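Ethylbenzene dehydrogenase alpha-subunit (Aromatoleum aromaticum, PDB 2IVF) is the molybdenum-bearing subunit of a molybdopterin oxidoreductase, holding a molybdenum atom between two pterin guanosine dinucleotides together with an iron-sulfur cluster. Local coordinates at residues 223-228 / 478-482; 233-237 / 956-960; 447-452 / 964-968. All coordinates share one frame; numbering follows the deposited sequence.

Contact 1. Residues 223-228 / 478-482. With MO (molybdenum atom), chain L; MGD (2-amino-5,6-dimercapto-7-methyl-3,7,8a,9-tetrahydro-8-oxa-1,3,9,10-tetraaza-anthracen-4-one guanosine dinucleotide), chain M.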
loop_
_atom_site.group_PDB
_atom_site.type_symbol
_atom_site.label_atom_id
_atom_site.label_comp_id
_atom_site.label_asym_id
_atom_site.label_seq_id
_atom_site.Cartn_x
_atom_site.Cartn_y
_atom_site.Cartn_z
ATOM N N ASP A 223 -11.382 8.104 12.347
ATOM C CA ASP A 223 -12.201 7.847 11.159
ATOM C C ASP A 223 -13.658 8.135 11.425
ATOM O O ASP A 223 -14.403 7.287 11.902
ATOM C CB ASP A 223 -12.112 6.409 10.727
ATOM C CG ASP A 223 -10.744 6.056 10.232
ATOM O OD1 ASP A 223 -10.027 6.988 9.864
ATOM O OD2 ASP A 223 -10.394 4.860 10.239
ATOM N N THR A 224 -14.032 9.347 11.121
ATOM C CA THR A 224 -15.341 9.863 11.409
ATOM C C THR A 224 -15.614 11.014 10.454
ATOM O O THR A 224 -14.692 11.532 9.845
ATOM C CB THR A 224 -15.404 10.407 12.798
ATOM O OG1 THR A 224 -16.765 10.682 13.078
ATOM C CG2 THR A 224 -14.620 11.686 12.853
ATOM N N TYR A 225 -16.870 11.393 10.294
ATOM C CA TYR A 225 -17.198 12.587 9.503
ATOM C C TYR A 225 -18.128 13.413 10.328
ATOM O O TYR A 225 -19.358 13.341 10.220
ATOM C CB TYR A 225 -17.815 12.194 8.186
ATOM C CG TYR A 225 -16.913 11.371 7.304
ATOM C CD1 TYR A 225 -15.860 11.952 6.601
ATOM C CD2 TYR A 225 -17.145 10.024 7.125
ATOM C CE1 TYR A 225 -15.068 11.196 5.763
ATOM C CE2 TYR A 225 -16.356 9.261 6.291
ATOM C CZ TYR A 225 -15.301 9.833 5.634
ATOM O OH TYR A 225 -14.532 9.044 4.797
ATOM N N MET A 226 -17.530 14.171 11.219
ATOM C CA MET A 226 -18.326 14.910 12.223
ATOM C C MET A 226 -19.147 16.018 11.590
ATOM O O MET A 226 -20.192 16.408 12.115
ATOM C CB MET A 226 -17.423 15.421 13.326
ATOM C CG MET A 226 -16.891 14.280 14.205
ATOM S SD MET A 226 -18.236 13.581 15.169
ATOM C CE MET A 226 -18.391 14.791 16.490
ATOM N N GLY A 227 -18.697 16.507 10.434
ATOM C CA GLY A 227 -19.418 17.517 9.702
ATOM C C GLY A 227 -20.670 16.937 9.052
ATOM O O GLY A 227 -21.712 17.572 8.973
ATOM N N ALA A 228 -20.552 15.717 8.577
ATOM C CA ALA A 228 -21.717 15.001 8.100
ATOM C C ALA A 228 -22.640 14.754 9.291
ATOM O O ALA A 228 -23.854 14.981 9.234
ATOM C CB ALA A 228 -21.274 13.657 7.459
ATOM N N ALA A 478 -20.280 10.984 -0.764
ATOM C CA ALA A 478 -19.139 11.710 -0.168
ATOM C C ALA A 478 -18.037 10.817 0.388
ATOM O O ALA A 478 -16.995 11.295 0.662
ATOM C CB ALA A 478 -19.624 12.709 0.905
ATOM N N PHE A 479 -18.315 9.537 0.621
ATOM C CA PHE A 479 -17.437 8.617 1.285
ATOM C C PHE A 479 -18.078 7.225 1.247
ATOM O O PHE A 479 -19.143 7.049 0.660
ATOM C CB PHE A 479 -17.064 9.059 2.715
ATOM C CG PHE A 479 -18.192 9.692 3.505
ATOM C CD1 PHE A 479 -19.280 8.953 3.960
ATOM C CD2 PHE A 479 -18.117 11.033 3.859
ATOM C CE1 PHE A 479 -20.268 9.557 4.717
ATOM C CE2 PHE A 479 -19.098 11.631 4.620
ATOM C CZ PHE A 479 -20.179 10.904 5.034
ATOM N N ALA A 480 -17.431 6.237 1.867
ATOM C CA ALA A 480 -17.920 4.878 1.880
ATOM C C ALA A 480 -17.970 4.380 3.317
ATOM O O ALA A 480 -17.139 3.589 3.732
ATOM C CB ALA A 480 -17.025 4.009 1.062
ATOM N N TRP A 481 -18.981 4.812 4.056
ATOM C CA TRP A 481 -19.034 4.561 5.484
ATOM C C TRP A 481 -20.343 3.894 5.884
ATOM O O TRP A 481 -20.748 3.968 7.015
ATOM C CB TRP A 481 -18.867 5.914 6.158
ATOM C CG TRP A 481 -18.280 5.898 7.501
ATOM C CD1 TRP A 481 -18.716 6.596 8.587
ATOM C CD2 TRP A 481 -17.122 5.185 7.924
ATOM N NE1 TRP A 481 -17.905 6.350 9.666
ATOM C CE2 TRP A 481 -16.920 5.484 9.279
ATOM C CE3 TRP A 481 -16.236 4.323 7.291
ATOM C CZ2 TRP A 481 -15.895 4.945 9.998
ATOM C CZ3 TRP A 481 -15.197 3.799 8.016
ATOM C CH2 TRP A 481 -15.035 4.108 9.350
ATOM N N ALA A 482 -21.044 3.319 4.920
ATOM C CA ALA A 482 -22.195 2.463 5.178
ATOM C C ALA A 482 -21.692 1.020 5.163
ATOM O O ALA A 482 -21.038 0.596 4.226
ATOM C CB ALA A 482 -23.248 2.670 4.119
HETATM MO MO MO L . -8.646 4.001 9.625
HETATM P PB MGD M . -5.431 9.531 4.020
HETATM O O1B MGD M . -4.474 8.457 3.638
HETATM O O2B MGD M . -5.222 10.120 5.368
HETATM O O3B MGD M . -6.960 9.155 3.928
HETATM O O3A MGD M . -7.170 6.646 3.542
HETATM P PA MGD M . -7.743 8.046 3.035
HETATM O O1A MGD M . -7.419 8.112 1.606
HETATM O O2A MGD M . -9.130 8.191 3.433
HETATM O "O5'" MGD M . -5.362 10.726 2.946
HETATM C "C5'" MGD M . -4.089 11.305 2.624
HETATM C "C4'" MGD M . -4.287 12.604 1.848
HETATM O "O4'" MGD M . -4.852 13.594 2.694
HETATM C "C3'" MGD M . -2.875 13.089 1.620
HETATM O "O3'" MGD M . -2.466 12.597 0.350
HETATM C "C2'" MGD M . -3.035 14.615 1.631
HETATM O "O2'" MGD M . -2.765 15.142 0.319
HETATM C "C1'" MGD M . -4.504 14.822 2.034
HETATM N N9 MGD M . -4.589 15.944 2.999
HETATM C C8 MGD M . -3.933 16.100 4.159
HETATM N N7 MGD M . -4.315 17.227 4.771
HETATM C C5 MGD M . -5.256 17.788 3.970
HETATM C C6 MGD M . -6.022 18.945 3.989
HETATM O O6 MGD M . -5.972 19.815 4.868
HETATM N N1 MGD M . -6.911 19.148 2.930
HETATM C C2 MGD M . -7.063 18.283 1.836
HETATM N N2 MGD M . -7.956 18.582 0.831
HETATM N N3 MGD M . -6.331 17.160 1.850
HETATM C C4 MGD M . -5.440 16.930 2.862
HETATM C C10 MGD M . -7.280 6.259 4.863
HETATM C C11 MGD M . -7.796 4.841 4.902
HETATM O O11 MGD M . -6.926 4.059 4.192
HETATM C C12 MGD M . -8.046 4.287 6.313
HETATM S S12 MGD M . -8.612 5.310 7.626
HETATM C C13 MGD M . -7.829 2.955 6.562
HETATM S S13 MGD M . -8.138 2.328 8.144
HETATM C C14 MGD M . -7.311 2.055 5.493
HETATM N N15 MGD M . -5.848 1.908 5.736
HETATM C C16 MGD M . -4.951 1.658 4.679
HETATM C C17 MGD M . -3.624 1.373 4.876
HETATM O O17 MGD M . -3.125 1.341 6.026
HETATM N N18 MGD M . -2.822 1.145 3.739
HETATM C C19 MGD M . -3.312 1.175 2.470
HETATM N N19 MGD M . -2.455 0.948 1.455
HETATM N N20 MGD M . -4.605 1.494 2.317
HETATM C C21 MGD M . -5.415 1.696 3.369
HETATM N N22 MGD M . -6.757 2.011 3.177
HETATM C C23 MGD M . -7.524 2.764 4.126
HETATM O O HOH W 1 -16.952 6.625 12.481
HETATM O O HOH W 2 -15.039 6.292 3.622
#

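Contact 2. Residues 233-237 / 956-960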
loop_
_atom_site.group_PDB
_atom_site.type_symbol
_atom_site.label_atom_id
_atom_site.label_comp_id
_atom_site.label_asym_id
_atom_site.label_seq_id
_atom_site.Cartn_x
_atom_site.Cartn_y
_atom_site.Cartn_z
ATOM N N GLY A 233 -27.069 14.549 10.735
ATOM C CA GLY A 233 -27.447 13.779 11.929
ATOM C C GLY A 233 -26.950 12.356 11.791
ATOM O O GLY A 233 -27.253 11.543 12.622
ATOM N N LYS A 234 -26.164 12.043 10.746
ATOM C CA LYS A 234 -25.587 10.702 10.628
ATOM C C LYS A 234 -24.426 10.690 9.676
ATOM O O LYS A 234 -24.253 11.611 8.887
ATOM C CB LYS A 234 -26.637 9.663 10.186
ATOM C CG LYS A 234 -27.054 9.753 8.707
ATOM C CD LYS A 234 -28.018 10.867 8.459
ATOM C CE LYS A 234 -28.646 10.786 7.054
ATOM N NZ LYS A 234 -29.515 9.566 6.850
ATOM N N MET A 235 -23.619 9.637 9.749
ATOM C CA MET A 235 -22.441 9.560 8.920
ATOM C C MET A 235 -22.287 8.237 8.223
ATOM O O MET A 235 -21.431 8.110 7.390
ATOM C CB MET A 235 -21.165 9.900 9.704
ATOM C CG MET A 235 -20.749 8.914 10.732
ATOM S SD MET A 235 -19.235 9.435 11.636
ATOM C CE MET A 235 -19.977 10.425 12.919
ATOM N N HIS A 236 -23.111 7.262 8.570
ATOM C CA HIS A 236 -22.944 5.937 8.044
ATOM C C HIS A 236 -23.633 5.816 6.692
ATOM O O HIS A 236 -24.604 5.086 6.539
ATOM C CB HIS A 236 -23.422 4.916 9.041
ATOM C CG HIS A 236 -22.402 4.619 10.076
ATOM N ND1 HIS A 236 -21.116 4.250 9.746
ATOM C CD2 HIS A 236 -22.450 4.678 11.425
ATOM C CE1 HIS A 236 -20.415 4.086 10.857
ATOM N NE2 HIS A 236 -21.201 4.334 11.890
ATOM N N MET A 237 -23.108 6.556 5.726
ATOM C CA MET A 237 -23.662 6.616 4.370
ATOM C C MET A 237 -22.509 6.262 3.484
ATOM O O MET A 237 -21.376 6.575 3.819
ATOM C CB MET A 237 -24.148 8.005 4.042
ATOM C CG MET A 237 -25.174 8.542 5.057
ATOM S SD MET A 237 -25.601 10.229 4.620
ATOM C CE MET A 237 -24.165 11.094 5.252
ATOM N N PHE A 956 -21.712 4.331 19.451
ATOM C CA PHE A 956 -20.506 3.641 19.015
ATOM C C PHE A 956 -20.055 4.152 17.639
ATOM O O PHE A 956 -20.862 4.240 16.705
ATOM C CB PHE A 956 -20.766 2.138 19.009
ATOM C CG PHE A 956 -19.599 1.296 18.524
ATOM C CD1 PHE A 956 -18.307 1.520 18.972
ATOM C CD2 PHE A 956 -19.829 0.233 17.664
ATOM C CE1 PHE A 956 -17.245 0.720 18.532
ATOM C CE2 PHE A 956 -18.765 -0.569 17.219
ATOM C CZ PHE A 956 -17.480 -0.312 17.660
ATOM N N MET A 957 -18.762 4.495 17.566
ATOM C CA MET A 957 -18.078 5.048 16.401
ATOM C C MET A 957 -18.483 6.455 15.977
ATOM O O MET A 957 -17.918 7.007 15.008
ATOM C CB MET A 957 -18.208 4.090 15.217
ATOM C CG MET A 957 -17.736 2.696 15.544
ATOM S SD MET A 957 -17.856 1.596 14.136
ATOM C CE MET A 957 -19.563 1.916 13.757
ATOM N N ASN A 958 -19.429 7.053 16.687
ATOM C CA ASN A 958 -20.048 8.285 16.251
ATOM C C ASN A 958 -20.120 9.304 17.367
ATOM O O ASN A 958 -20.857 9.146 18.307
ATOM C CB ASN A 958 -21.477 8.013 15.771
ATOM C CG ASN A 958 -21.517 7.217 14.515
ATOM O OD1 ASN A 958 -21.704 7.772 13.429
ATOM N ND2 ASN A 958 -21.314 5.907 14.632
ATOM N N GLY A 959 -19.355 10.367 17.248
ATOM C CA GLY A 959 -19.482 11.471 18.190
ATOM C C GLY A 959 -18.397 11.422 19.237
ATOM O O GLY A 959 -17.554 10.535 19.226
ATOM N N SER A 960 -18.445 12.401 20.137
ATOM C CA SER A 960 -17.409 12.618 21.161
ATOM C C SER A 960 -16.119 13.143 20.478
ATOM O O SER A 960 -15.937 12.991 19.261
ATOM C CB SER A 960 -17.162 11.367 22.016
ATOM O OG SER A 960 -16.178 10.526 21.466
HETATM O O HOH W 3 -24.055 7.731 11.676
#

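Contact 3. Residues 447-452 / 964-968. With MD1 (phosphoric acid 4-(2-amino-4-oxo-3,4,5,6,-tetrahydro-pteridin-6-yl)-2-hydroxy-3,4-dimercapto-but-3-en-yl ester guanylate ester), chain N.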
loop_
_atom_site.group_PDB
_atom_site.type_symbol
_atom_site.label_atom_id
_atom_site.label_comp_id
_atom_site.label_asym_id
_atom_site.label_seq_id
_atom_site.Cartn_x
_atom_site.Cartn_y
_atom_site.Cartn_z
ATOM N N SER A 447 -8.287 11.887 6.357
ATOM C CA SER A 447 -7.526 13.057 6.770
ATOM C C SER A 447 -8.440 14.184 7.207
ATOM O O SER A 447 -7.994 15.093 7.896
ATOM C CB SER A 447 -6.621 13.548 5.647
ATOM O OG SER A 447 -5.410 12.798 5.615
ATOM N N SER A 448 -9.695 14.184 6.766
ATOM C CA SER A 448 -10.613 15.257 7.218
ATOM C C SER A 448 -10.816 15.133 8.722
ATOM O O SER A 448 -10.739 16.124 9.524
ATOM C CB SER A 448 -11.963 15.134 6.507
ATOM O OG SER A 448 -12.837 16.196 6.913
ATOM N N ALA A 449 -11.107 13.910 9.152
ATOM C CA ALA A 449 -11.356 13.720 10.598
ATOM C C ALA A 449 -10.108 13.975 11.410
ATOM O O ALA A 449 -10.174 14.337 12.566
ATOM C CB ALA A 449 -11.855 12.324 10.889
ATOM N N LYS A 450 -8.947 13.800 10.801
ATOM C CA LYS A 450 -7.704 14.055 11.481
ATOM C C LYS A 450 -7.276 15.500 11.356
ATOM O O LYS A 450 -6.123 15.822 11.630
ATOM C CB LYS A 450 -6.658 13.120 10.931
ATOM C CG LYS A 450 -7.034 11.670 11.212
ATOM C CD LYS A 450 -6.157 10.686 10.471
ATOM C CE LYS A 450 -6.619 9.273 10.618
ATOM N NZ LYS A 450 -7.840 8.976 9.850
ATOM N N SER A 451 -8.179 16.382 10.935
ATOM C CA SER A 451 -7.903 17.821 10.944
ATOM C C SER A 451 -8.730 18.408 12.067
ATOM O O SER A 451 -9.878 18.047 12.229
ATOM C CB SER A 451 -8.277 18.476 9.620
ATOM O OG SER A 451 -7.683 17.789 8.506
ATOM N N TYR A 452 -8.161 19.332 12.818
ATOM C CA TYR A 452 -8.855 19.906 13.979
ATOM C C TYR A 452 -10.255 20.388 13.618
ATOM O O TYR A 452 -11.241 20.124 14.335
ATOM C CB TYR A 452 -8.045 21.066 14.505
ATOM C CG TYR A 452 -8.414 21.587 15.869
ATOM C CD1 TYR A 452 -9.465 22.475 16.025
ATOM C CD2 TYR A 452 -7.657 21.262 16.989
ATOM C CE1 TYR A 452 -9.775 23.015 17.289
ATOM C CE2 TYR A 452 -7.963 21.798 18.246
ATOM C CZ TYR A 452 -9.020 22.654 18.392
ATOM O OH TYR A 452 -9.285 23.224 19.657
ATOM N N VAL A 964 -7.294 13.116 17.619
ATOM C CA VAL A 964 -6.789 12.553 16.353
ATOM C C VAL A 964 -6.332 13.625 15.378
ATOM O O VAL A 964 -6.024 13.325 14.249
ATOM C CB VAL A 964 -7.857 11.708 15.655
ATOM C CG1 VAL A 964 -8.339 10.517 16.564
ATOM C CG2 VAL A 964 -9.053 12.571 15.143
ATOM N N THR A 965 -6.317 14.864 15.845
ATOM C CA THR A 965 -6.186 16.066 15.021
ATOM C C THR A 965 -4.741 16.369 14.660
ATOM O O THR A 965 -4.244 17.469 14.873
ATOM C CB THR A 965 -6.772 17.249 15.764
ATOM O OG1 THR A 965 -6.088 17.408 17.015
ATOM C CG2 THR A 965 -8.298 16.985 16.037
ATOM N N ASP A 966 -4.092 15.396 14.068
ATOM C CA ASP A 966 -2.683 15.491 13.757
ATOM C C ASP A 966 -2.328 16.218 12.438
ATOM O O ASP A 966 -1.167 16.567 12.210
ATOM C CB ASP A 966 -2.056 14.095 13.731
ATOM C CG ASP A 966 -2.616 13.237 12.658
ATOM O OD1 ASP A 966 -2.330 13.501 11.453
ATOM O OD2 ASP A 966 -3.253 12.229 13.008
ATOM N N ARG A 967 -3.309 16.416 11.559
ATOM C CA ARG A 967 -3.036 16.955 10.267
ATOM C C ARG A 967 -2.893 18.469 10.416
ATOM O O ARG A 967 -3.848 19.177 10.836
ATOM C CB ARG A 967 -4.173 16.591 9.295
ATOM C CG ARG A 967 -4.435 15.109 9.100
ATOM C CD ARG A 967 -3.315 14.484 8.229
ATOM N NE ARG A 967 -3.647 13.172 7.698
ATOM C CZ ARG A 967 -3.281 12.005 8.214
ATOM N NH1 ARG A 967 -2.549 11.928 9.310
ATOM N NH2 ARG A 967 -3.640 10.889 7.605
ATOM N N GLY A 968 -1.685 18.970 10.138
ATOM C CA GLY A 968 -1.418 20.378 10.212
ATOM C C GLY A 968 -0.718 20.787 11.490
ATOM O O GLY A 968 -0.497 21.961 11.731
HETATM P PB MD1 N . -3.667 0.133 14.451
HETATM O O3B MD1 N . -2.661 -0.474 13.392
HETATM O O1B MD1 N . -4.937 -0.628 14.332
HETATM O O2B MD1 N . -3.026 0.416 15.755
HETATM O O3A MD1 N . -3.933 1.567 13.827
HETATM C C10 MD1 N . -4.997 1.826 12.885
HETATM C C11 MD1 N . -4.749 3.258 12.438
HETATM O O11 MD1 N . -3.648 3.136 11.475
HETATM C C12 MD1 N . -5.956 3.797 11.717
HETATM S S12 MD1 N . -7.188 2.770 11.123
HETATM C C13 MD1 N . -6.081 5.136 11.444
HETATM S S13 MD1 N . -7.394 5.765 10.590
HETATM C C14 MD1 N . -5.092 6.140 11.900
HETATM N N15 MD1 N . -4.408 6.916 10.921
HETATM C C16 MD1 N . -3.392 7.767 11.270
HETATM C C15 MD1 N . -2.868 8.571 10.274
HETATM O O14 MD1 N . -3.311 8.534 9.095
HETATM N N17 MD1 N . -1.811 9.333 10.655
HETATM C C17 MD1 N . -1.350 9.352 11.973
HETATM N N16 MD1 N . -0.329 10.155 12.234
HETATM N N18 MD1 N . -1.918 8.591 12.923
HETATM C C20 MD1 N . -2.925 7.816 12.585
HETATM N N8 MD1 N . -3.537 7.084 13.552
HETATM C C7 MD1 N . -4.595 6.138 13.324
HETATM P PA MD1 N . -1.299 -1.319 13.526
HETATM O O1A MD1 N . -1.178 -2.060 12.234
HETATM O O2A MD1 N . -0.212 -0.375 13.870
HETATM O "O5'" MD1 N . -1.507 -2.326 14.725
HETATM C "C5'" MD1 N . -2.404 -3.407 14.493
HETATM C "C4'" MD1 N . -1.761 -4.674 14.881
HETATM O "O4'" MD1 N . -2.685 -5.664 14.445
HETATM C "C1'" MD1 N . -1.872 -6.802 14.154
HETATM N N9 MD1 N . -2.523 -7.812 13.309
HETATM C C4 MD1 N . -2.982 -8.963 13.779
HETATM N N3 MD1 N . -2.988 -9.435 15.048
HETATM C C2 MD1 N . -3.519 -10.629 15.315
HETATM N N2 MD1 N . -3.544 -11.106 16.588
HETATM N N1 MD1 N . -3.977 -11.388 14.257
HETATM C C6 MD1 N . -3.998 -10.971 12.948
HETATM O O6 MD1 N . -4.495 -11.700 12.089
HETATM C C5 MD1 N . -3.485 -9.691 12.689
HETATM N N7 MD1 N . -3.305 -8.957 11.596
HETATM C C8 MD1 N . -2.731 -7.816 11.989
HETATM C "C2'" MD1 N . -0.660 -6.233 13.422
HETATM O "O2'" MD1 N . 0.515 -7.076 13.500
HETATM C "C3'" MD1 N . -0.474 -4.852 14.067
HETATM O "O3'" MD1 N . 0.677 -4.814 14.952
HETATM O O HOH W 4 -5.250 19.442 12.954
#

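Contact 1. Residues 223-228 / 478-482
Tyr225, Phe479 and Trp481 form a buried aromatic cluster between the turn leading into helix 226-232 and the loop before helix 486-493; Asp223, at the start of the same turn, is the residue that reaches the molybdenum. Tyr225 and Phe479 make an offset stack: the planes are 8° from parallel, and the centroids lie 3.8 Å apart. The two side chains enter from opposite directions and overlap head to tail, which carries the phenol oxygen beyond the phenyl ring to Phe479 CB. Phe479 CG sits between its backbone N and carbonyl carbon (chi1 39°), and in this setting the ring lies flat on the tyrosine. At the rim of the phenyl ring, Ala228 CB approaches Phe479 CZ at 3.8 Å. The second ring pair is T-shaped, with the edge of Tyr225 directed at the face of Trp481 and the tyrosine plane at 90° to that of the five-membered ring; Tyr225 CD2 comes to 4.0 Å from Trp481 CD1.

Within the molybdopterin oxidoreductase fold, Trp481 packs through CH2 against CB of Asp223, whose carboxylate binds the molybdenum. Asp223 OD2 lies 2.0 Å from the metal, MGD supplies S12 and S13, and three further atoms outside this contact complete the coordination. The other carboxylate oxygen, OD1, is salt-bridged to Lys450, so both oxygens of the group have partners. Two waters join the segments: one donates to Asp223 O at 2.7 Å and accepts from Trp481 NE1 in the plane of the indole, while the other donates to Tyr225 OH and accepts from Ala480 N. Tyr225 OH is also hydrogen-bonded to Ile444 O, at the end of strand 440-444.

Contact 2. Residues 233-237 / 956-960
Asn958 meets both His236 and Met235, and its two amide atoms divide the work between polar bonding and packing. The direct bond joining the segments runs from Asn958 ND2 to His236 NE2, 3.2 Å long and nearly straight at 171°. The acceptor lies in the amide plane, whereas the donor stands 26° out of the imidazole plane. A shorter bond within the loop, from Asn958 ND2 to Phe956 O at 2.7 Å, also lies in the amide plane and fixes the rotation of the carboxamide. On the other side of the amide, a water donates to Asn958 OD1 at 2.9 Å and accepts from the backbone N of Met235, giving a second, indirect link.

The remaining contacts are van der Waals packing of methionine carbons against polar atoms. Met235 and Asn958 lie alongside each other, heading opposite ways, with Met235 CG 3.1 Å and CE 3.2 Å from Asn958 OD1. The methionine chain bends at its last torsion (chi3 87°), bringing the methyl obliquely up to that oxygen. Met957 runs roughly perpendicular to the histidine side chain, with Met957 CE 3.5 Å from His236 NE2, and its own CG lies over the face of the Phe956 ring.

In the fold, the contact joins the loop after helix 226-232 to the loop before strand 969-975. His236, the centre of an inverse gamma turn, is hydrogen-bonded through ND1 to Trp481 O and stacks on the Trp481 ring. Accepting at NE2 while bonded to a carbonyl at ND1 is consistent with a neutral imidazole protonated on ND1.

Contact 3. Residues 447-452 / 964-968
Arg967 and Lys450 run next to each other toward the pterin end of MD1, with Lys450 CD over one face of the guanidinium. At the edge of that group, Arg967 NH2 donates to MD1 O14 at 2.8 Å and Arg967 NE to Ser447 OG at 2.8 Å, both acceptors in its plane. Both Ser447 OG and Arg967 NH2 also reach the phosphate oxygen O2B of MGD. Lys450 brings CE to 3.2 Å from MD1 N15, and its chain bends at chi4 (73°) to turn NZ toward the carbonyls of Gly222 and Phe446. Asp966 also lies against MD1, its OD2 3.6 Å from MD1 C17.

The syn lone pair of Asp966 OD1 receives Arg967 NH1 in a bent salt bridge of 2.7 Å (138° at the hydrogen), while Asp966 OD2 is bridged to Arg615. Further out, Lys450 O, a carbonyl of the type I turn Ser448-Ser451, accepts from Arg967 N at 2.9 Å. A water accepts from Tyr452 N and donates to Thr965 O and Arg967 O, and Thr965 CG2 packs on Tyr452 CA.

The two cofactors thus share one guanidinium, whose positive charge is probably balanced by Asp966 and the MGD phosphate.

Overall arrangement
Contacts 3 and 2 each touch contact 1, which holds the molybdenum ligand. Contacts 1 and 3, with centres about 14 Å apart, meet at the salt bridge from Lys450 NZ to Asp223 OD1 (3.0 Å), which ties the metal ligand to the residues lining the MD1 pterin. Contact 2 lies about 8 Å from contact 1, centre to centre, and joins it through Trp481: Trp481 N lies 3.0 Å from Met237 O, probably a hydrogen bond. Contacts 2 and 3 are about 17 Å apart between centres and do not touch; residues 956-960 and 964-968 are close in sequence. In contact 2, the side chain of Met957 is about 11 Å from the molybdenum.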